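Local coordinates for protein D-psicose 3-epimerase (PDB 2HK0) that catalyses the C-3 epimerisation of ketohexoses, interconverting D-fructose and D-psicose with the help of a metal ion, at residues 23-28 and 263-268; 46-51 and 295-300. All blocks are in the same frame, centred on the assembly; numbering follows the deposited sequence.

Contact 1. Residues 23-28 and 263-268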
loop_
_atom_site.group_PDB
_atom_site.type_symbol
_atom_site.label_atom_id
_atom_site.label_comp_id
_atom_site.label_asym_id
_atom_site.label_seq_id
_atom_site.Cartn_x
_atom_site.Cartn_y
_atom_site.Cartn_z
ATOM N N HIS A 23 19.209 -16.262 -2.069
ATOM C CA HIS A 23 19.028 -15.195 -3.034
ATOM C C HIS A 23 19.960 -15.271 -4.234
ATOM O O HIS A 23 21.149 -15.569 -4.100
ATOM C CB HIS A 23 19.176 -13.844 -2.336
ATOM C CG HIS A 23 18.063 -13.554 -1.382
ATOM N ND1 HIS A 23 17.944 -14.192 -0.165
ATOM C CD2 HIS A 23 16.976 -12.756 -1.499
ATOM C CE1 HIS A 23 16.831 -13.797 0.428
ATOM N NE2 HIS A 23 16.225 -12.928 -0.362
ATOM N N GLY A 24 19.397 -15.009 -5.409
ATOM C CA GLY A 24 20.179 -15.044 -6.626
ATOM C C GLY A 24 19.777 -13.945 -7.592
ATOM O O GLY A 24 18.899 -13.130 -7.308
ATOM N N ILE A 25 20.433 -13.917 -8.744
ATOM C CA ILE A 25 20.133 -12.942 -9.776
ATOM C C ILE A 25 20.351 -13.595 -11.140
ATOM O O ILE A 25 21.234 -14.441 -11.289
ATOM C CB ILE A 25 21.051 -11.714 -9.645
ATOM C CG1 ILE A 25 20.748 -10.701 -10.761
ATOM C CG2 ILE A 25 22.508 -12.161 -9.709
ATOM C CD1 ILE A 25 21.244 -9.277 -10.467
ATOM N N TYR A 26 19.533 -13.216 -12.118
ATOM C CA TYR A 26 19.659 -13.724 -13.479
ATOM C C TYR A 26 20.798 -12.906 -14.123
ATOM O O TYR A 26 20.681 -11.689 -14.245
ATOM C CB TYR A 26 18.340 -13.491 -14.221
ATOM C CG TYR A 26 18.258 -14.150 -15.571
ATOM C CD1 TYR A 26 18.623 -15.485 -15.737
ATOM C CD2 TYR A 26 17.727 -13.471 -16.665
ATOM C CE1 TYR A 26 18.454 -16.135 -16.960
ATOM C CE2 TYR A 26 17.548 -14.113 -17.899
ATOM C CZ TYR A 26 17.912 -15.445 -18.036
ATOM O OH TYR A 26 17.714 -16.098 -19.234
ATOM N N TYR A 27 21.885 -13.565 -14.541
ATOM C CA TYR A 27 23.047 -12.846 -15.092
ATOM C C TYR A 27 22.792 -11.931 -16.302
ATOM O O TYR A 27 23.543 -10.979 -16.512
ATOM C CB TYR A 27 24.195 -13.825 -15.409
ATOM C CG TYR A 27 24.093 -14.412 -16.787
ATOM C CD1 TYR A 27 23.115 -15.359 -17.086
ATOM C CD2 TYR A 27 24.909 -13.946 -17.821
ATOM C CE1 TYR A 27 22.938 -15.823 -18.382
ATOM C CE2 TYR A 27 24.746 -14.413 -19.130
ATOM C CZ TYR A 27 23.756 -15.347 -19.397
ATOM O OH TYR A 27 23.575 -15.808 -20.673
ATOM N N SER A 28 21.743 -12.195 -17.078
ATOM C CA SER A 28 21.423 -11.351 -18.240
ATOM C C SER A 28 21.135 -9.880 -17.884
ATOM O O SER A 28 20.986 -9.020 -18.763
ATOM C CB SER A 28 20.236 -11.922 -19.008
ATOM O OG SER A 28 20.628 -13.073 -19.728
HETATM N N MSE A 263 16.308 -12.356 -8.344
HETATM C CA MSE A 263 15.859 -11.076 -8.899
HETATM C C MSE A 263 16.158 -11.162 -10.403
HETATM O O MSE A 263 17.229 -11.606 -10.812
HETATM C CB MSE A 263 16.578 -9.886 -8.257
HETATM C CG MSE A 263 18.090 -9.907 -8.334
HETATM SE SE MSE A 263 18.772 -8.335 -7.372
HETATM C CE MSE A 263 18.287 -8.799 -5.554
ATOM N N GLU A 264 15.193 -10.750 -11.216
ATOM C CA GLU A 264 15.303 -10.822 -12.664
ATOM C C GLU A 264 15.101 -9.421 -13.237
ATOM O O GLU A 264 14.131 -9.150 -13.937
ATOM C CB GLU A 264 14.218 -11.782 -13.163
ATOM C CG GLU A 264 14.185 -12.052 -14.649
ATOM C CD GLU A 264 13.037 -12.991 -15.011
ATOM O OE1 GLU A 264 11.911 -12.756 -14.527
ATOM O OE2 GLU A 264 13.258 -13.957 -15.771
ATOM N N PRO A 265 16.029 -8.507 -12.944
ATOM C CA PRO A 265 15.859 -7.153 -13.468
ATOM C C PRO A 265 16.294 -6.959 -14.918
ATOM O O PRO A 265 17.283 -7.523 -15.375
ATOM C CB PRO A 265 16.658 -6.304 -12.479
ATOM C CG PRO A 265 17.799 -7.229 -12.086
ATOM C CD PRO A 265 17.218 -8.624 -12.071
ATOM N N PHE A 266 15.526 -6.157 -15.637
ATOM C CA PHE A 266 15.821 -5.845 -17.032
ATOM C C PHE A 266 15.621 -4.329 -17.133
ATOM O O PHE A 266 14.487 -3.843 -17.229
ATOM C CB PHE A 266 14.853 -6.588 -17.962
ATOM C CG PHE A 266 15.082 -8.091 -18.031
ATOM C CD1 PHE A 266 16.205 -8.612 -18.678
ATOM C CD2 PHE A 266 14.147 -8.980 -17.490
ATOM C CE1 PHE A 266 16.396 -10.007 -18.790
ATOM C CE2 PHE A 266 14.319 -10.364 -17.592
ATOM C CZ PHE A 266 15.452 -10.884 -18.246
ATOM N N VAL A 267 16.729 -3.593 -17.104
ATOM C CA VAL A 267 16.684 -2.147 -17.130
ATOM C C VAL A 267 17.469 -1.499 -18.292
ATOM O O VAL A 267 17.530 -0.274 -18.386
ATOM C CB VAL A 267 17.212 -1.579 -15.779
ATOM C CG1 VAL A 267 16.351 -2.106 -14.599
ATOM C CG2 VAL A 267 18.668 -1.978 -15.583
ATOM N N LYS A 268 18.047 -2.312 -19.172
ATOM C CA LYS A 268 18.812 -1.793 -20.307
ATOM C C LYS A 268 18.142 -1.985 -21.669
ATOM O O LYS A 268 17.697 -3.083 -22.010
ATOM C CB LYS A 268 20.199 -2.441 -20.335
ATOM C CG LYS A 268 21.107 -2.014 -19.179
ATOM C CD LYS A 268 21.504 -0.538 -19.295
ATOM C CE LYS A 268 22.487 -0.126 -18.182
ATOM N NZ LYS A 268 23.032 1.274 -18.341
#
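G24 and Y26, on either side of I25 in the chain, meet M263 through two backbone hydrogen bonds. M263 N donates to G24 O (2.9 Å) and Y26 N donates to M263 O (3.1 Å). The same M263 O also takes a CA-H...O contact from I25 CA at 3.4 Å, and one carbonyl thus receives two donors from consecutive residues. I25 and M263 form a parallel bridge, the seam at which the first strand, 22-26, closes on the last, 260-263, to complete the eight-stranded TIM barrel of the xylose isomerase-like family. On its other edge strand 22-26 continues to strand 52-56 through backbone bonds of H23 and I25. Apolar packing follows the seam. I25 and M263 send their side chains to the same face of the sheet, toward helix 289-307, where M263 touches A299. I25 CG1, anti to the backbone N (chi1 179°), lies 3.7 Å from M263 CG, and CD1 reaches on toward the selenium of this selenomethionine; farther along, the same CG1 meets P265 CD. Beyond the bridge the chains diverge and aromatic packing takes over. F266 CZ comes to the edge of the Y26 ring, near its plane, 3.8 Å from Y26 CD2 and nearly as close to CE2. Y26 CG is also anti to its nitrogen (chi1 -171°), which directs the ring to the 263-268 side, where CD2 passes E264 CG as well. S28 CB lies 4.3 Å from F266 CE1, and I273 of helix 271-276 touches both residues. The E264 carboxylate extends to polar neighbours, with D203 close by and weak interactions to H229 and R235.

Contact 2. Residues 46-51 and 295-300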
loop_
_atom_site.group_PDB
_atom_site.type_symbol
_atom_site.label_atom_id
_atom_site.label_comp_id
_atom_site.label_asym_id
_atom_site.label_seq_id
_atom_site.Cartn_x
_atom_site.Cartn_y
_atom_site.Cartn_z
ATOM N N ALA A 46 29.107 -14.186 -7.452
ATOM C CA ALA A 46 29.483 -14.690 -6.134
ATOM C C ALA A 46 30.139 -13.557 -5.338
ATOM O O ALA A 46 29.846 -13.362 -4.157
ATOM C CB ALA A 46 30.452 -15.859 -6.267
ATOM N N LYS A 47 31.017 -12.802 -5.993
ATOM C CA LYS A 47 31.704 -11.708 -5.314
ATOM C C LYS A 47 30.740 -10.627 -4.838
ATOM O O LYS A 47 31.025 -9.923 -3.879
ATOM C CB LYS A 47 32.751 -11.076 -6.231
ATOM C CG LYS A 47 33.894 -11.996 -6.640
ATOM C CD LYS A 47 34.844 -12.306 -5.495
ATOM C CE LYS A 47 36.084 -13.036 -6.023
ATOM N NZ LYS A 47 36.722 -12.282 -7.156
ATOM N N LEU A 48 29.607 -10.479 -5.512
ATOM C CA LEU A 48 28.636 -9.475 -5.100
ATOM C C LEU A 48 27.833 -9.966 -3.890
ATOM O O LEU A 48 27.021 -9.235 -3.332
ATOM C CB LEU A 48 27.699 -9.128 -6.266
ATOM C CG LEU A 48 28.372 -8.468 -7.480
ATOM C CD1 LEU A 48 27.359 -8.347 -8.620
ATOM C CD2 LEU A 48 28.927 -7.087 -7.091
ATOM N N GLY A 49 28.041 -11.211 -3.484
ATOM C CA GLY A 49 27.327 -11.685 -2.304
ATOM C C GLY A 49 26.123 -12.596 -2.496
ATOM O O GLY A 49 25.544 -13.071 -1.521
ATOM N N PHE A 50 25.735 -12.847 -3.737
ATOM C CA PHE A 50 24.592 -13.720 -3.989
ATOM C C PHE A 50 24.893 -15.190 -3.667
ATOM O O PHE A 50 26.023 -15.651 -3.824
ATOM C CB PHE A 50 24.160 -13.601 -5.456
ATOM C CG PHE A 50 23.528 -12.258 -5.805
ATOM C CD1 PHE A 50 22.153 -12.050 -5.634
ATOM C CD2 PHE A 50 24.307 -11.212 -6.310
ATOM C CE1 PHE A 50 21.562 -10.823 -5.964
ATOM C CE2 PHE A 50 23.722 -9.977 -6.645
ATOM C CZ PHE A 50 22.338 -9.789 -6.467
ATOM N N ASP A 51 23.870 -15.920 -3.226
ATOM C CA ASP A 51 23.999 -17.343 -2.931
ATOM C C ASP A 51 23.855 -18.122 -4.245
ATOM O O ASP A 51 24.351 -19.233 -4.380
ATOM C CB ASP A 51 22.859 -17.810 -2.025
ATOM C CG ASP A 51 22.738 -16.996 -0.741
ATOM O OD1 ASP A 51 23.737 -16.917 -0.002
ATOM O OD2 ASP A 51 21.634 -16.452 -0.470
ATOM N N ASP A 295 23.470 -1.314 -7.530
ATOM C CA ASP A 295 22.022 -1.520 -7.434
ATOM C C ASP A 295 21.752 -2.996 -7.088
ATOM O O ASP A 295 20.932 -3.300 -6.227
ATOM C CB ASP A 295 21.330 -1.182 -8.758
ATOM C CG ASP A 295 21.170 0.309 -8.975
ATOM O OD1 ASP A 295 21.252 1.077 -7.999
ATOM O OD2 ASP A 295 20.935 0.719 -10.127
ATOM N N ALA A 296 22.448 -3.909 -7.763
ATOM C CA ALA A 296 22.274 -5.342 -7.507
ATOM C C ALA A 296 22.610 -5.656 -6.048
ATOM O O ALA A 296 21.853 -6.325 -5.344
ATOM C CB ALA A 296 23.168 -6.162 -8.442
ATOM N N ARG A 297 23.752 -5.151 -5.596
ATOM C CA ARG A 297 24.198 -5.375 -4.226
ATOM C C ARG A 297 23.203 -4.793 -3.209
ATOM O O ARG A 297 22.916 -5.421 -2.174
ATOM C CB ARG A 297 25.583 -4.744 -4.042
ATOM C CG ARG A 297 26.480 -5.405 -3.026
ATOM C CD ARG A 297 27.939 -5.232 -3.479
ATOM N NE ARG A 297 28.136 -3.909 -4.057
ATOM C CZ ARG A 297 29.100 -3.577 -4.914
ATOM N NH1 ARG A 297 30.000 -4.467 -5.313
ATOM N NH2 ARG A 297 29.133 -2.346 -5.408
ATOM N N ASN A 298 22.662 -3.610 -3.498
ATOM C CA ASN A 298 21.717 -3.007 -2.559
ATOM C C ASN A 298 20.379 -3.757 -2.584
ATOM O O ASN A 298 19.740 -3.928 -1.540
ATOM C CB ASN A 298 21.511 -1.503 -2.864
ATOM C CG ASN A 298 22.777 -0.672 -2.604
ATOM O OD1 ASN A 298 23.591 -1.022 -1.747
ATOM N ND2 ASN A 298 22.939 0.427 -3.339
ATOM N N ALA A 299 19.959 -4.208 -3.767
ATOM C CA ALA A 299 18.699 -4.941 -3.878
ATOM C C ALA A 299 18.812 -6.263 -3.123
ATOM O O ALA A 299 17.835 -6.719 -2.524
ATOM C CB ALA A 299 18.336 -5.194 -5.342
ATOM N N LEU A 300 20.007 -6.856 -3.141
ATOM C CA LEU A 300 20.288 -8.118 -2.446
ATOM C C LEU A 300 20.101 -7.916 -0.950
ATOM O O LEU A 300 19.411 -8.698 -0.289
ATOM C CB LEU A 300 21.744 -8.567 -2.672
ATOM C CG LEU A 300 22.124 -10.054 -2.764
ATOM C CD1 LEU A 300 23.619 -10.227 -2.398
ATOM C CD2 LEU A 300 21.227 -10.936 -1.911
HETATM O O HOH W 1 30.583 -6.945 -3.399
#
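L300 lies over one face of the F50 ring: its CG is 3.6 Å from the ring centroid and 23° off the normal, a CH-pi contact displaced toward the rim at CE1. The two side chains slide past each other in opposite directions, while L300 CD1 goes on to the backbone, 3.4 Å from G49 C. At the far end of the ring F50 CZ meets A296, 4.2 Å from its CB and 3.7 Å from its O, an oxygen already bonded to L300 N within the helix. One helical turn, A296 to L300, thus packs on the ring. Beside it L48 and R297 cross at about a right angle, with L48 CD2 3.3 Å from R297 NH1; the arginine chain, bent at chi2 and chi3, brings its guanidinium across the leucine. A water links the same NH1 (3.2 Å), which donates to it, to K47 O (3.0 Å), to which it donates. Behind this shell, G49 ends helix 39-47 in a Schellman motif. Its phi is positive (103°), as this motif requires, and G49 N bonds back to A46 O. R304, farther along helix 289-307, holds this turn through NH2, hydrogen-bonded to G49 O and salt-bridged to D51 OD1. F50 also reaches I25 and M263, placing the contact where the turn between helix 39-47 and strand 52-56 meets helix 289-307 outside strands 22-26 and 260-263.

In the fold
Contact 1 lies nearer the middle of the chain, about 10 Å from its centre, against about 18 Å for contact 2; their own centres are about 11 Å apart. Both are mostly buried, but contact 2 includes the exposed R297. Contact 1 joins strand 22-26 to the end of strand 260-263 and the loop after it by backbone bonds and side-chain packing, whereas contact 2 joins a helix-to-strand turn to the last helix by apolar packing and a water bridge. They are successive layers at the barrel's closure: M263 CE packs 3.5 Å from L300 N, H23 CB lies 3.6 Å from L300 CD2, and a probable hydrogen bond ties D51 N to H23 O (2.9 Å).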